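Local coordinates for protein sulfite dehydrogenase (Paracoccus pantotrophus, PDB 2XTS) that oxidises protein-bound sulfane sulfur as the molybdenum-cofactor subunit of a molybdohaem sulfane dehydrogenase, working with a cytochrome partner, at residues A[342-345]-A[351-354]. Numbering follows the deposited sequence.
Sequences SRAV and VQPT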
loop_
_atom_site.group_PDB
_atom_site.type_symbol
_atom_site.label_atom_id
_atom_site.label_comp_id
_atom_site.label_asym_id
_atom_site.label_seq_id
_atom_site.Cartn_x
_atom_site.Cartn_y
_atom_site.Cartn_z
ATOM N N SER A 342 -16.107 10.157 -18.255
ATOM C CA SER A 342 -15.167 9.150 -18.658
ATOM C C SER A 342 -15.922 7.877 -19.031
ATOM O O SER A 342 -16.974 7.558 -18.449
ATOM C CB SER A 342 -14.128 8.898 -17.577
ATOM O OG SER A 342 -14.696 8.466 -16.354
ATOM N N ARG A 343 -15.368 7.151 -19.991
ATOM C CA ARG A 343 -15.993 5.934 -20.527
ATOM C C ARG A 343 -14.927 4.857 -20.705
ATOM O O ARG A 343 -14.039 5.002 -21.557
ATOM C CB ARG A 343 -16.672 6.246 -21.859
ATOM C CG ARG A 343 -17.367 5.107 -22.543
ATOM C CD ARG A 343 -17.990 5.615 -23.850
ATOM N NE ARG A 343 -16.981 5.972 -24.852
ATOM C CZ ARG A 343 -17.239 6.563 -26.017
ATOM N NH1 ARG A 343 -18.476 6.930 -26.327
ATOM N NH2 ARG A 343 -16.249 6.825 -26.865
ATOM N N ALA A 344 -15.016 3.795 -19.897
ATOM C CA ALA A 344 -14.064 2.689 -19.965
ATOM C C ALA A 344 -14.404 1.666 -21.039
ATOM O O ALA A 344 -15.582 1.428 -21.326
ATOM C CB ALA A 344 -14.012 1.986 -18.639
ATOM N N VAL A 345 -13.375 1.043 -21.607
ATOM C CA VAL A 345 -13.508 -0.058 -22.535
ATOM C C VAL A 345 -12.626 -1.170 -22.009
ATOM O O VAL A 345 -11.499 -0.927 -21.583
ATOM C CB VAL A 345 -13.060 0.328 -23.954
ATOM C CG1 VAL A 345 -13.284 -0.860 -24.929
ATOM C CG2 VAL A 345 -13.788 1.605 -24.403
ATOM N N VAL A 351 -18.032 -1.502 -23.675
ATOM C CA VAL A 351 -17.911 -0.072 -23.488
ATOM C C VAL A 351 -18.881 0.349 -22.385
ATOM O O VAL A 351 -20.088 0.092 -22.455
ATOM C CB VAL A 351 -18.243 0.698 -24.761
ATOM C CG1 VAL A 351 -18.080 2.198 -24.525
ATOM C CG2 VAL A 351 -17.377 0.189 -25.927
ATOM N N GLN A 352 -18.338 0.969 -21.346
ATOM C CA GLN A 352 -19.143 1.475 -20.250
ATOM C C GLN A 352 -20.369 2.243 -20.759
ATOM O O GLN A 352 -20.227 3.203 -21.492
ATOM C CB GLN A 352 -18.287 2.376 -19.356
ATOM C CG GLN A 352 -18.962 2.793 -18.078
ATOM C CD GLN A 352 -18.168 3.840 -17.308
ATOM O OE1 GLN A 352 -17.071 4.223 -17.710
ATOM N NE2 GLN A 352 -18.712 4.302 -16.186
ATOM N N PRO A 353 -21.574 1.858 -20.297
ATOM C CA PRO A 353 -22.793 2.495 -20.773
ATOM C C PRO A 353 -23.135 3.772 -20.018
ATOM O O PRO A 353 -22.677 3.978 -18.886
ATOM C CB PRO A 353 -23.863 1.431 -20.494
ATOM C CG PRO A 353 -23.390 0.758 -19.261
ATOM C CD PRO A 353 -21.886 0.680 -19.463
ATOM N N THR A 354 -23.999 4.590 -20.602
ATOM C CA THR A 354 -24.603 5.685 -19.861
ATOM C C THR A 354 -25.615 5.161 -18.843
ATOM O O THR A 354 -26.127 4.044 -18.963
ATOM C CB THR A 354 -25.323 6.686 -20.771
ATOM O OG1 THR A 354 -26.411 6.034 -21.440
ATOM C CG2 THR A 354 -24.366 7.312 -21.758
HETATM O O HOH W 1 -17.892 7.390 -15.787
#
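Q352 N donates to A344 O at 2.8 Å, nearly straight at the hydrogen (176°), and beside it V345 and V351 form a single beta bridge. V351 CA lies 3.5 Å from the same A344 O in a CA-H...O contact, so this carbonyl meets two groups of the returning chain. The second polar link comes from a side chain: Q352 OE1 accepts from A344 N at 3.0 Å, the donor lying in the amide plane on a lone pair. CG stands anti to the backbone N (chi1 -171°) and the chain beyond is extended, which carries the amide back along the strand toward S342. Q352 thus engages both backbone polar groups of A344, one through its main chain and one through its amide. The same OE1 also bonds S266 OG, while NE2 reaches N371 O and, weakly, a water that donates to S342 O at 2.8 Å. Cutting Q352 back to an alanine is likely to leave A344 N without its acceptor and S266 OG and N371 O each without a partner, though the main-chain bond could persist. Elsewhere the contact is apolar: V351 CG1 meets the aliphatic part of R343, 3.5 Å from CD, and V351 CG2 lies 4.1 Å from V345 CG2, the two side chains running alongside each other in the same direction. Beyond this contact, the R343 guanidinium forms a salt bridge with D301, and V351 also touches P163 of the cytochrome chain. The bridge closes the loop between V345 and V351, after which the chain runs on to helix 355-362, whose N-cap is T354, OG1 bonding A357 N. One beta bridge, extended by the Q352 amide, thus ties this segment back onto interior strand 338-346 of the antiparallel sheet, within the E-set-type (immunoglobulin-like) beta domain assigned to the molybdenum-cofactor oxidoreductase dimerisation family.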